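Local coordinates for protein cytolethal distending toxin subunit B (PDB 2F1N) that nicks DNA as the endonuclease subunit of a tripartite bacterial toxin, very probably causing the DNA damage behind G2/M arrest and distention of intoxicated cells, at residues Arg68-Pro73 and Asp118-Leu123; Glu206-Ala211 and Leu237-Val242. One frame throughout, in Å; residues are numbered along the deposited sequence.

Contact 1 of 2, residues Arg68-Pro73 and Asp118-Leu123. Unlike the reference sequence in segment 68-73: Arg68 (reference Thr), Val69 (reference Leu).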
# COMPACT_ATOMS: atom_id res chain seq x y z
N ARG A 68 4.79 -19.03 -6.47
CA ARG A 68 4.04 -19.20 -5.21
C ARG A 68 2.53 -19.32 -5.49
O ARG A 68 1.94 -18.54 -6.30
CB ARG A 68 4.29 -17.99 -4.27
CG ARG A 68 3.51 -18.04 -2.97
CD ARG A 68 3.95 -16.94 -2.03
NE ARG A 68 3.28 -16.95 -0.72
CZ ARG A 68 3.73 -16.29 0.33
NH1 ARG A 68 4.89 -15.55 0.27
NH2 ARG A 68 3.03 -16.38 1.46
N VAL A 69 1.89 -20.30 -4.84
CA VAL A 69 0.42 -20.46 -4.99
C VAL A 69 -0.31 -19.58 -3.99
O VAL A 69 -0.15 -19.72 -2.77
CB VAL A 69 -0.03 -21.97 -4.99
CG1 VAL A 69 0.86 -22.80 -5.93
CG2 VAL A 69 0.05 -22.53 -3.65
N ILE A 70 -1.06 -18.60 -4.49
CA ILE A 70 -1.69 -17.60 -3.64
C ILE A 70 -3.20 -17.74 -3.74
O ILE A 70 -3.78 -17.55 -4.85
CB ILE A 70 -1.28 -16.15 -4.05
CG1 ILE A 70 0.24 -15.96 -3.91
CG2 ILE A 70 -2.01 -15.14 -3.21
CD1 ILE A 70 0.80 -14.60 -4.61
N PRO A 71 -3.87 -18.04 -2.63
CA PRO A 71 -5.34 -18.16 -2.70
C PRO A 71 -5.94 -16.82 -3.05
O PRO A 71 -5.49 -15.77 -2.54
CB PRO A 71 -5.74 -18.64 -1.28
CG PRO A 71 -4.49 -19.10 -0.63
CD PRO A 71 -3.35 -18.31 -1.27
N SER A 72 -6.92 -16.81 -3.95
CA SER A 72 -7.50 -15.57 -4.42
C SER A 72 -8.90 -15.80 -4.95
O SER A 72 -9.09 -16.81 -5.64
CB SER A 72 -6.64 -14.98 -5.54
OG SER A 72 -7.28 -13.83 -6.06
N PRO A 73 -9.85 -14.89 -4.68
CA PRO A 73 -11.24 -15.04 -5.18
C PRO A 73 -11.33 -14.54 -6.62
O PRO A 73 -12.05 -13.58 -6.92
CB PRO A 73 -12.06 -14.17 -4.22
CG PRO A 73 -11.09 -13.00 -3.88
CD PRO A 73 -9.67 -13.65 -3.88
N ASP A 118 4.77 -13.53 4.74
CA ASP A 118 4.32 -14.79 5.37
C ASP A 118 2.99 -15.27 4.85
O ASP A 118 2.71 -16.49 4.80
CB ASP A 118 4.28 -14.63 6.90
CG ASP A 118 5.66 -14.30 7.46
OD1 ASP A 118 6.67 -14.84 6.94
OD2 ASP A 118 5.87 -13.51 8.40
N GLU A 119 2.14 -14.32 4.49
CA GLU A 119 0.80 -14.63 4.00
C GLU A 119 0.41 -13.50 3.04
O GLU A 119 0.86 -12.36 3.18
CB GLU A 119 -0.18 -14.73 5.20
CG GLU A 119 -1.55 -15.31 4.93
CD GLU A 119 -2.34 -15.58 6.20
OE1 GLU A 119 -2.00 -15.08 7.31
OE2 GLU A 119 -3.33 -16.30 6.06
N VAL A 120 -0.37 -13.86 2.03
CA VAL A 120 -0.89 -12.84 1.09
C VAL A 120 -2.40 -12.78 1.17
O VAL A 120 -3.07 -13.84 1.11
CB VAL A 120 -0.46 -13.16 -0.34
CG1 VAL A 120 -0.89 -11.95 -1.30
CG2 VAL A 120 1.03 -13.40 -0.37
N PHE A 121 -2.93 -11.57 1.26
CA PHE A 121 -4.40 -11.31 1.33
C PHE A 121 -4.90 -10.64 0.04
O PHE A 121 -4.29 -9.69 -0.44
CB PHE A 121 -4.78 -10.41 2.50
CG PHE A 121 -4.32 -10.92 3.83
CD1 PHE A 121 -4.63 -12.20 4.25
CD2 PHE A 121 -3.50 -10.13 4.62
CE1 PHE A 121 -4.16 -12.68 5.51
CE2 PHE A 121 -3.03 -10.63 5.85
CZ PHE A 121 -3.38 -11.88 6.28
N VAL A 122 -6.01 -11.13 -0.50
CA VAL A 122 -6.63 -10.54 -1.66
C VAL A 122 -8.11 -10.40 -1.34
O VAL A 122 -8.82 -11.42 -1.20
CB VAL A 122 -6.53 -11.44 -2.89
CG1 VAL A 122 -6.93 -10.59 -4.08
CG2 VAL A 122 -5.11 -12.01 -3.05
N LEU A 123 -8.56 -9.17 -1.17
CA LEU A 123 -9.96 -8.89 -0.84
C LEU A 123 -10.65 -8.23 -2.06
O LEU A 123 -10.06 -7.44 -2.81
CB LEU A 123 -10.06 -8.02 0.42
CG LEU A 123 -9.12 -8.42 1.60
CD1 LEU A 123 -9.35 -7.56 2.80
CD2 LEU A 123 -9.23 -9.90 2.01
O HOH W 1 -5.35 -14.57 -0.14
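Arg68 to Pro73 and Asp118 to Val122 run in roughly the same direction, 32° apart, with the CA atoms of Ser72 and Val122 5.8 Å apart. The two backbones are joined by a water. It donates to Pro71 O at 2.7 Å and to Val120 O at 2.7 Å, so it spans two carbonyls that could not bond to each other.

The side chains fill in on the rest of the line. Ile70 lays its CG2 methyl on Val120, 3.8 Å from Val120 CB. Val122 comes next. Its CG1 lies 3.8 Å from Ser72 OG, and its CB lies 4.0 Å from Pro73 CD. The Ser72 hydroxyl has its polar partner within its own loop, at Ile75 O, so toward Val122 it makes only van der Waals contact.

Arg68 ends the line. Its CG is anti to the backbone N (chi1 177°), and the extended chain carries NE out toward the start of the strand. Val120 CG2 sits over the centre of one guanidinium face, 3.9 Å above the plane. NH1 forms a salt bridge with Glu79 and a hydrogen bond to Ala117 O, which fix the flat group over the valine.

Asp118 and Glu119 both face Arg137 in a classic beta bulge, where strand 119-123 begins. This strand is one of the two outermost strands of the six-stranded sheet. The contact is an irregular loop laid over one face of an edge strand, without strand pairing, here in a DNase I-like fold.

Contact 2 of 2, residues Glu206-Ala211 and Leu237-Val242; sequences EIISPA and LQAGIV
Ala239 and Ile208 each place a methyl over a flat peptide group of the other segment. Ala239 CB lies over one face of the Ser209-Pro210 peptide, 3.5 Å from Ser209 C. In return, Ile208 CG2 lies over one face of the Gln238-Ala239 peptide, 3.6 Å from Ala239 N. At the N-H of that second peptide sits a water, 2.9 Å from Ala239 N. The same water donates to Ser209 O, and it stands out of the plane of the Ser209-Pro210 peptide, on the side where the Ala239 methyl lies.

The ring of Pro210 continues the packing. Its CG meets Ile241 CD1 at 3.7 Å, and the two side chains cross at about a right angle. The chi2 of Ile241 (-51°) swings CD1 back to the proline, although its CB does not point there. At the other end, Ile208 CD1 touches Leu237 CD1 at 3.7 Å. Val257 and Val259 of strand 257-261 back this apolar row.

The axes of strands 206-208 and 237-241 come within 7.5 Å, and their directions differ by 33°. No direct hydrogen bond crosses the contact. Pro210 CA makes a CH...O contact with Ala239 O at 3.5 Å. A second water takes the N-H of Ala211 and donates to Ala239 O at 2.8 Å.

Ala239 therefore has both its backbone N-H and its carbonyl tied to the other segment through solvent. The chemistry is that of two sheet edges that meet by methyl and proline packing. Water links strand 237-241 to the loop that follows strand 206-208, where no direct hydrogen bond forms.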
# COMPACT_ATOMS: atom_id res chain seq x y z
N GLU A 206 -6.53 4.73 13.26
CA GLU A 206 -6.13 6.14 13.21
C GLU A 206 -5.67 6.43 11.79
O GLU A 206 -5.05 5.58 11.13
CB GLU A 206 -4.98 6.39 14.21
CG GLU A 206 -3.75 5.55 13.98
CD GLU A 206 -2.69 5.69 15.07
OE1 GLU A 206 -2.90 6.50 16.00
OE2 GLU A 206 -1.64 5.00 14.95
N ILE A 207 -5.97 7.63 11.32
CA ILE A 207 -5.51 8.03 10.00
C ILE A 207 -4.17 8.74 10.17
O ILE A 207 -4.05 9.61 11.03
CB ILE A 207 -6.57 8.90 9.33
CG1 ILE A 207 -7.85 8.05 9.09
CG2 ILE A 207 -6.05 9.46 8.02
CD1 ILE A 207 -8.98 8.80 8.46
N ILE A 208 -3.16 8.34 9.40
CA ILE A 208 -1.83 8.97 9.46
C ILE A 208 -1.58 9.66 8.13
O ILE A 208 -1.34 9.01 7.12
CB ILE A 208 -0.74 7.91 9.81
CG1 ILE A 208 -1.16 7.11 11.04
CG2 ILE A 208 0.66 8.53 10.07
CD1 ILE A 208 -0.54 5.74 11.09
N SER A 209 -1.62 10.99 8.12
CA SER A 209 -1.56 11.75 6.86
C SER A 209 -0.56 12.87 6.98
O SER A 209 -0.36 13.39 8.08
CB SER A 209 -2.93 12.31 6.46
OG SER A 209 -3.48 13.02 7.55
N PRO A 210 0.05 13.25 5.85
CA PRO A 210 1.05 14.33 5.89
C PRO A 210 0.35 15.70 5.93
O PRO A 210 -0.78 15.88 5.52
CB PRO A 210 1.84 14.14 4.60
CG PRO A 210 0.84 13.58 3.61
CD PRO A 210 -0.13 12.73 4.48
N ALA A 211 1.05 16.70 6.45
CA ALA A 211 0.46 18.01 6.51
C ALA A 211 0.28 18.67 5.11
O ALA A 211 -0.65 19.52 4.87
CB ALA A 211 1.22 18.87 7.48
N LEU A 237 3.11 7.16 14.97
CA LEU A 237 3.56 7.24 13.58
C LEU A 237 3.25 8.56 12.98
O LEU A 237 2.25 9.20 13.34
CB LEU A 237 2.92 6.13 12.72
CG LEU A 237 3.23 4.70 13.13
CD1 LEU A 237 2.24 3.75 12.41
CD2 LEU A 237 4.69 4.36 12.78
N GLN A 238 4.09 8.99 12.03
CA GLN A 238 3.82 10.22 11.30
C GLN A 238 4.06 10.02 9.81
O GLN A 238 4.85 9.19 9.39
CB GLN A 238 4.65 11.42 11.84
CG GLN A 238 4.30 11.74 13.31
CD GLN A 238 3.56 13.07 13.54
OE1 GLN A 238 2.38 13.08 13.96
NE2 GLN A 238 4.26 14.19 13.30
N ALA A 239 3.30 10.74 9.02
CA ALA A 239 3.47 10.69 7.55
C ALA A 239 4.16 11.95 7.02
O ALA A 239 3.92 13.05 7.54
CB ALA A 239 2.09 10.58 6.90
N GLY A 240 4.97 11.82 5.98
CA GLY A 240 5.54 13.00 5.35
C GLY A 240 5.74 12.79 3.87
O GLY A 240 5.61 11.65 3.39
N ILE A 241 6.05 13.87 3.14
CA ILE A 241 6.25 13.73 1.70
C ILE A 241 7.69 13.28 1.47
O ILE A 241 8.63 13.97 1.92
CB ILE A 241 5.97 15.06 0.98
CG1 ILE A 241 4.58 15.63 1.31
CG2 ILE A 241 6.14 14.84 -0.56
CD1 ILE A 241 3.41 14.61 1.12
N VAL A 242 7.90 12.10 0.86
CA VAL A 242 9.26 11.67 0.58
C VAL A 242 9.73 12.59 -0.57
O VAL A 242 9.01 12.77 -1.54
CB VAL A 242 9.37 10.21 0.08
CG1 VAL A 242 10.85 9.83 -0.07
CG2 VAL A 242 8.67 9.23 1.05
O HOH W 2 1.46 12.55 10.27
O HOH W 3 3.77 15.88 7.49

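In the fold
From the N terminus, the chain first reaches 68-73, in the loop between strands 64-65 and 78-83 of the eight-stranded sheet. Contact 1 closes at strand 119-123, one outermost strand of the six-stranded sheet. Contact 2 opens later, at strand 205-208, the other outermost strand of that sheet. It closes at 237-241, an outermost strand of the eight-stranded sheet. The contacts follow in series and neither nest nor cross. The centres of contact 1 and contact 2 are about 28 Å apart, on opposite sides of the chain's centre. Together they join the two sheets of the DNase I-like sandwich at both ends. Helix 190-194, within the nuclear localization signal, packs on Ile207 beside contact 2.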